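Local coordinates for ruler protein (Pseudomonas aeruginosa, PDB 5CUK) that probably acts as the molecular ruler that senses needle length in type III secretion, this chain being its C-terminal domain of the FliK hook-length control family, at residues R7-V21 and L73-L87. Residues are numbered along the deposited sequence; the frame is centred on the assembly and turned at random.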
ATOM      1  N   ARG A   7      -4.880   3.361  16.887  1.00 71.20           N
ATOM      2  CA  ARG A   7      -4.099   2.163  16.639  1.00 72.63           C
ATOM      3  C   ARG A   7      -3.197   1.934  15.438  1.00 66.29           C
ATOM      4  O   ARG A   7      -3.678   1.800  14.302  1.00 58.16           O
ATOM      5  CB  ARG A   7      -5.002   0.935  16.774  1.00 71.92           C
ATOM      6  CG  ARG A   7      -3.935  -0.146  16.934  1.00 76.99           C
ATOM      7  CD  ARG A   7      -3.379  -0.170  18.293  1.00 81.32           C
ATOM      8  NE  ARG A   7      -4.251  -0.405  19.406  1.00 96.35           N
ATOM      9  CZ  ARG A   7      -4.225   0.324  20.507  1.00 96.02           C
ATOM     10  NH1 ARG A   7      -3.477   1.433  20.532  1.00 93.04           N
ATOM     11  NH2 ARG A   7      -5.015  -0.007  21.540  1.00 93.50           N
ATOM     12  N   PRO A   8      -1.870   1.811  15.733  1.00 67.82           N
ATOM     13  CA  PRO A   8      -0.767   1.344  14.883  1.00 61.51           C
ATOM     14  C   PRO A   8      -0.980  -0.103  14.470  1.00 60.24           C
ATOM     15  O   PRO A   8      -1.595  -0.871  15.219  1.00 61.68           O
ATOM     16  CB  PRO A   8       0.461   1.480  15.799  1.00 64.29           C
ATOM     17  CG  PRO A   8      -0.087   1.338  17.179  1.00 60.43           C
ATOM     18  CD  PRO A   8      -1.364   2.155  17.080  1.00 68.63           C
ATOM     19  N   LEU A   9      -0.487  -0.457  13.288  1.00 52.34           N
ATOM     20  CA  LEU A   9      -0.455  -1.838  12.833  1.00 50.66           C
ATOM     21  C   LEU A   9       0.623  -2.579  13.576  1.00 47.82           C
ATOM     22  O   LEU A   9       1.632  -1.970  13.932  1.00 49.65           O
ATOM     23  CB  LEU A   9      -0.145  -1.923  11.343  1.00 43.09           C
ATOM     24  CG  LEU A   9      -1.126  -1.383  10.319  1.00 50.29           C
ATOM     25  CD1 LEU A   9      -0.506  -1.548   8.933  1.00 46.82           C
ATOM     26  CD2 LEU A   9      -2.464  -2.100  10.414  1.00 44.34           C
ATOM     27  N   PRO A  10       0.448  -3.897  13.745  1.00 45.00           N
ATOM     28  CA  PRO A  10       1.547  -4.747  14.211  1.00 45.89           C
ATOM     29  C   PRO A  10       2.762  -4.524  13.327  1.00 45.89           C
ATOM     30  O   PRO A  10       2.573  -4.507  12.114  1.00 39.23           O
ATOM     31  CB  PRO A  10       1.007  -6.162  14.038  1.00 45.53           C
ATOM     32  CG  PRO A  10      -0.477  -6.002  13.985  1.00 49.23           C
ATOM     33  CD  PRO A  10      -0.712  -4.689  13.309  1.00 45.93           C
ATOM     34  N   LEU A  11       3.956  -4.384  13.909  1.00 43.70           N
ATOM     35  CA  LEU A  11       5.161  -4.026  13.149  1.00 46.27           C
ATOM     36  C   LEU A  11       5.423  -4.953  11.986  1.00 46.15           C
ATOM     37  O   LEU A  11       5.790  -4.496  10.906  1.00 39.86           O
ATOM     38  CB  LEU A  11       6.396  -4.013  14.057  1.00 44.67           C
ATOM     39  CG  LEU A  11       7.573  -3.154  13.593  1.00 36.74           C
ATOM     40  CD1 LEU A  11       7.105  -1.753  13.354  1.00 35.07           C
ATOM     41  CD2 LEU A  11       8.696  -3.168  14.653  1.00 36.24           C
ATOM     42  N   ALA A  12       5.239  -6.254  12.206  1.00 44.21           N
ATOM     43  CA  ALA A  12       5.579  -7.242  11.185  1.00 43.91           C
ATOM     44  C   ALA A  12       4.688  -7.081   9.967  1.00 43.08           C
ATOM     45  O   ALA A  12       5.082  -7.430   8.854  1.00 44.77           O
ATOM     46  CB  ALA A  12       5.469  -8.644  11.748  1.00 48.30           C
ATOM     47  N   ASP A  13       3.498  -6.528  10.183  1.00 41.25           N
ATOM     48  CA  ASP A  13       2.559  -6.262   9.099  1.00 42.17           C
ATOM     49  C   ASP A  13       2.916  -4.972   8.349  1.00 44.95           C
ATOM     50  O   ASP A  13       2.959  -4.969   7.113  1.00 37.22           O
ATOM     51  CB  ASP A  13       1.123  -6.202   9.640  1.00 42.79           C
ATOM     52  CG  ASP A  13       0.647  -7.570  10.179  1.00 47.89           C
ATOM     53  OD1 ASP A  13      -0.247  -8.196   9.575  1.00 52.16           O
ATOM     54  OD2 ASP A  13       1.226  -8.057  11.167  1.00 45.58           O
ATOM     55  N   LEU A  14       3.167  -3.897   9.096  1.00 41.32           N
ATOM     56  CA  LEU A  14       3.705  -2.670   8.519  1.00 42.75           C
ATOM     57  C   LEU A  14       4.920  -2.982   7.680  1.00 40.71           C
ATOM     58  O   LEU A  14       4.987  -2.619   6.508  1.00 40.13           O
ATOM     59  CB  LEU A  14       4.077  -1.671   9.605  1.00 43.64           C
ATOM     60  CG  LEU A  14       4.714  -0.382   9.124  1.00 43.13           C
ATOM     61  CD1 LEU A  14       3.779   0.278   8.155  1.00 47.60           C
ATOM     62  CD2 LEU A  14       4.985   0.541  10.297  1.00 41.57           C
ATOM     63  N   ALA A  15       5.874  -3.690   8.275  1.00 40.84           N
ATOM     64  CA  ALA A  15       7.094  -4.045   7.559  1.00 41.92           C
ATOM     65  C   ALA A  15       6.806  -4.740   6.212  1.00 39.32           C
ATOM     66  O   ALA A  15       7.333  -4.327   5.182  1.00 44.19           O
ATOM     67  CB  ALA A  15       7.980  -4.922   8.444  1.00 39.53           C
ATOM     68  N   ARG A  16       5.966  -5.765   6.202  1.00 38.00           N
ATOM     69  CA  ARG A  16       5.779  -6.561   4.996  1.00 44.04           C
ATOM     70  C   ARG A  16       5.037  -5.720   3.965  1.00 43.87           C
ATOM     71  O   ARG A  16       5.372  -5.721   2.784  1.00 44.78           O
ATOM     72  CB  ARG A  16       5.037  -7.862   5.302  1.00 46.46           C
ATOM     73  CG  ARG A  16       4.693  -8.707   4.058  1.00 49.27           C
ATOM     74  CD  ARG A  16       5.856  -9.575   3.517  1.00 56.71           C
ATOM     75  NE  ARG A  16       5.634  -9.951   2.106  1.00 56.56           N
ATOM     76  CZ  ARG A  16       6.231  -9.363   1.065  1.00 62.39           C
ATOM     77  NH1 ARG A  16       7.112  -8.395   1.263  1.00 63.11           N
ATOM     78  NH2 ARG A  16       5.960  -9.738  -0.184  1.00 66.61           N
ATOM     79  N   LEU A  17       4.073  -4.953   4.446  1.00 37.46           N
ATOM     80  CA  LEU A  17       3.312  -4.063   3.615  1.00 40.07           C
ATOM     81  C   LEU A  17       4.201  -3.032   2.909  1.00 44.67           C
ATOM     82  O   LEU A  17       4.089  -2.831   1.686  1.00 41.76           O
ATOM     83  CB  LEU A  17       2.248  -3.372   4.453  1.00 35.65           C
ATOM     84  CG  LEU A  17       1.156  -2.648   3.701  1.00 45.86           C
ATOM     85  CD1 LEU A  17       0.771  -3.399   2.442  1.00 42.43           C
ATOM     86  CD2 LEU A  17      -0.018  -2.507   4.596  1.00 39.35           C
ATOM     87  N   LEU A  18       5.091  -2.395   3.671  1.00 42.37           N
ATOM     88  CA  LEU A  18       5.973  -1.373   3.129  1.00 37.69           C
ATOM     89  C   LEU A  18       6.876  -1.978   2.075  1.00 40.93           C
ATOM     90  O   LEU A  18       7.008  -1.437   0.990  1.00 41.63           O
ATOM     91  CB  LEU A  18       6.803  -0.708   4.237  1.00 37.33           C
ATOM     92  CG  LEU A  18       6.062   0.222   5.219  1.00 37.21           C
ATOM     93  CD1 LEU A  18       7.037   0.937   6.139  1.00 32.00           C
ATOM     94  CD2 LEU A  18       5.241   1.295   4.471  1.00 38.62           C
ATOM     95  N   ASP A  19       7.507  -3.098   2.400  1.00 41.46           N
ATOM     96  CA  ASP A  19       8.293  -3.833   1.431  1.00 41.24           C
ATOM     97  C   ASP A  19       7.483  -4.170   0.143  1.00 44.52           C
ATOM     98  O   ASP A  19       7.954  -3.946  -0.974  1.00 41.02           O
ATOM     99  CB  ASP A  19       8.834  -5.094   2.088  1.00 41.28           C
ATOM    100  CG  ASP A  19       9.818  -5.837   1.210  1.00 52.66           C
ATOM    101  OD1 ASP A  19      10.729  -5.212   0.619  1.00 55.53           O
ATOM    102  OD2 ASP A  19       9.685  -7.069   1.120  1.00 60.95           O
ATOM    103  N   ALA A  20       6.259  -4.671   0.295  1.00 44.01           N
ATOM    104  CA  ALA A  20       5.422  -4.993  -0.873  1.00 42.88           C
ATOM    105  C   ALA A  20       5.130  -3.761  -1.761  1.00 37.16           C
ATOM    106  O   ALA A  20       5.331  -3.806  -2.967  1.00 36.84           O
ATOM    107  CB  ALA A  20       4.117  -5.633  -0.415  1.00 42.41           C
ATOM    108  N   VAL A  21       4.656  -2.682  -1.140  1.00 36.63           N
ATOM    109  CA  VAL A  21       4.363  -1.446  -1.835  1.00 38.68           C
ATOM    110  C   VAL A  21       5.597  -1.003  -2.589  1.00 42.59           C
ATOM    111  O   VAL A  21       5.518  -0.533  -3.725  1.00 33.53           O
ATOM    112  CB  VAL A  21       3.896  -0.338  -0.865  1.00 33.47           C
ATOM    113  CG1 VAL A  21       3.798   0.957  -1.567  1.00 35.35           C
ATOM    114  CG2 VAL A  21       2.532  -0.689  -0.273  1.00 33.91           C
ATOM    115  N   LEU A  73      -6.480  -1.187   9.090  1.00 37.73           N
ATOM    116  CA  LEU A  73      -5.741  -0.276   8.209  1.00 43.55           C
ATOM    117  C   LEU A  73      -6.233   1.165   8.376  1.00 41.89           C
ATOM    118  O   LEU A  73      -5.432   2.086   8.502  1.00 39.27           O
ATOM    119  CB  LEU A  73      -5.859  -0.726   6.741  1.00 40.30           C
ATOM    120  CG  LEU A  73      -5.273  -2.122   6.467  1.00 36.76           C
ATOM    121  CD1 LEU A  73      -5.612  -2.582   5.042  1.00 43.77           C
ATOM    122  CD2 LEU A  73      -3.776  -2.109   6.691  1.00 39.43           C
ATOM    123  N   GLN A  74      -7.556   1.343   8.415  1.00 43.95           N
ATOM    124  CA  GLN A  74      -8.148   2.672   8.553  1.00 45.74           C
ATOM    125  C   GLN A  74      -7.809   3.288   9.889  1.00 48.03           C
ATOM    126  O   GLN A  74      -7.556   4.489   9.964  1.00 50.65           O
ATOM    127  CB  GLN A  74      -9.662   2.621   8.375  1.00 47.18           C
ATOM    128  CG  GLN A  74     -10.095   1.569   7.370  1.00 49.54           C
ATOM    129  CD  GLN A  74     -11.249   2.005   6.493  1.00 58.22           C
ATOM    130  OE1 GLN A  74     -11.087   2.882   5.646  1.00 65.40           O
ATOM    131  NE2 GLN A  74     -12.419   1.383   6.677  1.00 57.94           N
ATOM    132  N   GLN A  75      -7.783   2.467  10.944  1.00 45.74           N
ATOM    133  CA  GLN A  75      -7.380   2.973  12.257  1.00 50.63           C
ATOM    134  C   GLN A  75      -5.930   3.422  12.218  1.00 48.09           C
ATOM    135  O   GLN A  75      -5.527   4.308  12.970  1.00 49.39           O
ATOM    136  CB  GLN A  75      -7.575   1.921  13.357  1.00 46.35           C
ATOM    137  CG  GLN A  75      -9.008   1.564  13.566  1.00 47.74           C
ATOM    138  CD  GLN A  75      -9.185   0.557  14.681  1.00 58.00           C
ATOM    139  OE1 GLN A  75      -8.291   0.352  15.517  1.00 55.69           O
ATOM    140  NE2 GLN A  75     -10.333  -0.114  14.679  1.00 59.35           N
ATOM    141  N   ALA A  76      -5.152   2.802  11.337  1.00 46.44           N
ATOM    142  CA  ALA A  76      -3.740   3.133  11.194  1.00 42.90           C
ATOM    143  C   ALA A  76      -3.438   3.956   9.921  1.00 46.09           C
ATOM    144  O   ALA A  76      -2.281   4.087   9.535  1.00 44.73           O
ATOM    145  CB  ALA A  76      -2.924   1.873  11.193  1.00 41.59           C
ATOM    146  N   ARG A  77      -4.466   4.507   9.287  1.00 48.36           N
ATOM    147  CA  ARG A  77      -4.294   5.270   8.032  1.00 44.46           C
ATOM    148  C   ARG A  77      -3.233   6.388   8.099  1.00 51.39           C
ATOM    149  O   ARG A  77      -2.383   6.502   7.208  1.00 46.69           O
ATOM    150  CB  ARG A  77      -5.632   5.862   7.610  1.00 45.77           C
ATOM    151  CG  ARG A  77      -5.509   7.082   6.705  1.00 52.97           C
ATOM    152  CD  ARG A  77      -6.872   7.620   6.323  1.00 55.50           C
ATOM    153  NE  ARG A  77      -7.495   6.801   5.289  1.00 55.33           N
ATOM    154  CZ  ARG A  77      -7.211   6.910   3.992  1.00 56.76           C
ATOM    155  NH1 ARG A  77      -6.315   7.805   3.556  1.00 49.36           N
ATOM    156  NH2 ARG A  77      -7.826   6.124   3.120  1.00 57.07           N
ATOM    157  N   GLY A  78      -3.276   7.213   9.146  1.00 49.93           N
ATOM    158  CA  GLY A  78      -2.275   8.255   9.331  1.00 50.07           C
ATOM    159  C   GLY A  78      -0.823   7.778   9.350  1.00 50.59           C
ATOM    160  O   GLY A  78       0.055   8.359   8.679  1.00 46.68           O
ATOM    161  N   GLU A  79      -0.549   6.731  10.125  1.00 45.36           N
ATOM    162  CA  GLU A  79       0.801   6.143  10.154  1.00 47.42           C
ATOM    163  C   GLU A  79       1.172   5.544   8.795  1.00 43.28           C
ATOM    164  O   GLU A  79       2.328   5.568   8.362  1.00 43.16           O
ATOM    165  CB  GLU A  79       0.916   5.052  11.240  1.00 47.04           C
ATOM    166  CG  GLU A  79       2.215   4.214  11.156  1.00 48.81           C
ATOM    167  CD  GLU A  79       2.178   2.876  11.945  1.00 51.47           C
ATOM    168  OE1 GLU A  79       3.256   2.430  12.386  1.00 53.59           O
ATOM    169  OE2 GLU A  79       1.095   2.259  12.121  1.00 48.62           O
ATOM    170  N   LEU A  80       0.190   4.956   8.139  1.00 38.18           N
ATOM    171  CA  LEU A  80       0.499   4.248   6.919  1.00 45.97           C
ATOM    172  C   LEU A  80       0.851   5.260   5.789  1.00 42.47           C
ATOM    173  O   LEU A  80       1.919   5.155   5.188  1.00 43.32           O
ATOM    174  CB  LEU A  80      -0.663   3.334   6.531  1.00 43.33           C
ATOM    175  CG  LEU A  80      -0.200   2.377   5.440  1.00 49.19           C
ATOM    176  CD1 LEU A  80       1.066   1.657   5.894  1.00 49.25           C
ATOM    177  CD2 LEU A  80      -1.307   1.398   5.077  1.00 50.20           C
ATOM    178  N   LEU A  81      -0.027   6.237   5.541  1.00 42.74           N
ATOM    179  CA  LEU A  81       0.242   7.333   4.610  1.00 42.45           C
ATOM    180  C   LEU A  81       1.650   7.886   4.776  1.00 42.59           C
ATOM    181  O   LEU A  81       2.418   8.066   3.822  1.00 45.96           O
ATOM    182  CB  LEU A  81      -0.773   8.454   4.830  1.00 41.56           C
ATOM    183  CG  LEU A  81      -0.565   9.705   3.963  1.00 48.09           C
ATOM    184  CD1 LEU A  81      -0.481   9.332   2.515  1.00 42.52           C
ATOM    185  CD2 LEU A  81      -1.674  10.736   4.150  1.00 50.80           C
ATOM    186  N   GLU A  82       1.997   8.121   6.026  1.00 42.97           N
ATOM    187  CA  GLU A  82       3.180   8.866   6.364  1.00 43.53           C
ATOM    188  C   GLU A  82       4.445   8.094   6.070  1.00 44.04           C
ATOM    189  O   GLU A  82       5.431   8.670   5.629  1.00 45.51           O
ATOM    190  CB  GLU A  82       3.112   9.255   7.827  1.00 47.25           C
ATOM    191  CG  GLU A  82       4.439   9.557   8.467  1.00 51.55           C
ATOM    192  CD  GLU A  82       4.258   9.933   9.928  1.00 59.88           C
ATOM    193  OE1 GLU A  82       3.213   9.554  10.516  1.00 58.04           O
ATOM    194  OE2 GLU A  82       5.162  10.609  10.472  1.00 59.67           O
ATOM    195  N   ARG A  83       4.410   6.789   6.300  1.00 39.87           N
ATOM    196  CA  ARG A  83       5.533   5.926   5.966  1.00 38.04           C
ATOM    197  C   ARG A  83       5.613   5.631   4.476  1.00 36.14           C
ATOM    198  O   ARG A  83       6.681   5.398   3.939  1.00 37.87           O
ATOM    199  CB  ARG A  83       5.421   4.598   6.716  1.00 41.79           C
ATOM    200  CG  ARG A  83       5.291   4.765   8.230  1.00 43.95           C
ATOM    201  CD  ARG A  83       6.602   5.332   8.767  1.00 48.36           C
ATOM    202  NE  ARG A  83       7.750   4.487   8.410  1.00 44.62           N
ATOM    203  CZ  ARG A  83       8.305   3.624   9.259  1.00 49.08           C
ATOM    204  NH1 ARG A  83       7.813   3.536  10.492  1.00 43.45           N
ATOM    205  NH2 ARG A  83       9.353   2.875   8.893  1.00 47.26           N
ATOM    206  N   LEU A  84       4.473   5.545   3.824  1.00 34.24           N
ATOM    207  CA  LEU A  84       4.492   5.309   2.398  1.00 40.35           C
ATOM    208  C   LEU A  84       5.056   6.581   1.729  1.00 40.13           C
ATOM    209  O   LEU A  84       5.907   6.476   0.872  1.00 38.02           O
ATOM    210  CB  LEU A  84       3.106   4.953   1.888  1.00 33.58           C
ATOM    211  CG  LEU A  84       2.613   3.599   2.403  1.00 39.57           C
ATOM    212  CD1 LEU A  84       1.131   3.467   2.182  1.00 35.10           C
ATOM    213  CD2 LEU A  84       3.373   2.509   1.694  1.00 36.04           C
ATOM    214  N   GLN A  85       4.633   7.764   2.179  1.00 41.77           N
ATOM    215  CA  GLN A  85       5.108   9.020   1.581  1.00 39.78           C
ATOM    216  C   GLN A  85       6.617   9.123   1.669  1.00 46.82           C
ATOM    217  O   GLN A  85       7.271   9.550   0.710  1.00 39.84           O
ATOM    218  CB  GLN A  85       4.476  10.241   2.247  1.00 40.18           C
ATOM    219  CG  GLN A  85       4.849  11.570   1.550  1.00 44.70           C
ATOM    220  CD  GLN A  85       4.434  11.588   0.090  1.00 37.04           C
ATOM    221  OE1 GLN A  85       3.294  11.892  -0.233  1.00 42.78           O
ATOM    222  NE2 GLN A  85       5.346  11.229  -0.786  1.00 35.34           N
ATOM    223  N   ARG A  86       7.177   8.678   2.795  1.00 41.62           N
ATOM    224  CA  ARG A  86       8.625   8.807   3.014  1.00 45.95           C
ATOM    225  C   ARG A  86       9.381   7.808   2.167  1.00 44.78           C
ATOM    226  O   ARG A  86      10.543   8.007   1.824  1.00 50.41           O
ATOM    227  CB  ARG A  86       8.975   8.614   4.485  1.00 48.43           C
ATOM    228  CG  ARG A  86       8.204   9.526   5.447  1.00 51.15           C
ATOM    229  CD  ARG A  86       8.792   9.438   6.855  1.00 59.52           C
ATOM    230  NE  ARG A  86       7.918   9.970   7.896  1.00 64.30           N
ATOM    231  CZ  ARG A  86       7.898   9.483   9.142  1.00 64.36           C
ATOM    232  NH1 ARG A  86       8.689   8.458   9.480  1.00 62.13           N
ATOM    233  NH2 ARG A  86       7.108  10.026  10.055  1.00 60.61           N
ATOM    234  N   LEU A  87       8.675   6.745   1.819  1.00 44.06           N
ATOM    235  CA  LEU A  87       9.134   5.700   0.914  1.00 41.30           C
ATOM    236  C   LEU A  87       9.284   6.194  -0.549  1.00 46.46           C
ATOM    237  O   LEU A  87      10.115   5.690  -1.327  1.00 44.83           O
ATOM    238  CB  LEU A  87       8.122   4.547   1.028  1.00 44.54           C
ATOM    239  CG  LEU A  87       8.301   3.079   0.669  1.00 53.15           C
ATOM    240  CD1 LEU A  87       6.992   2.393   0.914  1.00 44.71           C
ATOM    241  CD2 LEU A  87       8.688   2.941  -0.796  1.00 55.81           C
TER
HETATM  242  O   HOH W   1       3.758  -0.049  13.342  1.00 51.05           O
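Leu-84 puts its CD2 methyl between Leu-18 and Val-21, 3.6 Å from Leu-18 CD2, and both branches of Val-21 pack on that same methyl. Leu-84 lies roughly perpendicular to Val-21. Leu-87 CD1 closes this end, resting on Leu-18 CD2 and near the Leu-18 carbonyl oxygen. One turn back, Leu-14 and Leu-80 run antiparallel alongside each other, with their CD1 methyls 3.8 Å apart. Leu-80 turns its other branch, CD2, to Leu-17 CD2. Before helix 11-29 begins, Leu-9 lays CG against Ala-76 CB, at the break between helices 67-75 and 77-87, and sets both of its methyls on Leu-73 CD2. The axes of helices 11-21 and 77-87 pass 10.7 Å apart at -40°, and the apolar contacts between them are mainly leucine methyls.

Arg-83 borders this core. Its bent chain brings the guanidinium back so that Leu-18 CD1 lies over one face. Glu-79 reaches across with CG anti to its backbone N (chi1 169°) and the chain extended. Its OE2 accepts a weak hydrogen bond from Leu-9 N at 3.4 Å. Its OE1 lies 3.3 Å from Leu-14 CD2. A water donates to Glu-79 OE1 (2.7 Å) and to Leu-9 O, so the carboxylate meets the Leu-9 backbone twice, weakly at N and through the water at O. These links join the lead-in of helix 11-29 to the first turn of helix 77-87.

Both helices pack on the mixed sheet. Val-21 touches Ile-61, Arg-77 touches Phe-97 and Leu-81 touches Val-93. Leu-73, on helix 67-75, reaches Ile-63 and Phe-97. Asp-13 OD1 accepts from the backbone of Gln-44 and Leu-45, while Arg-77 NH1 hydrogen-bonds to Leu-95 O on strand 93-99.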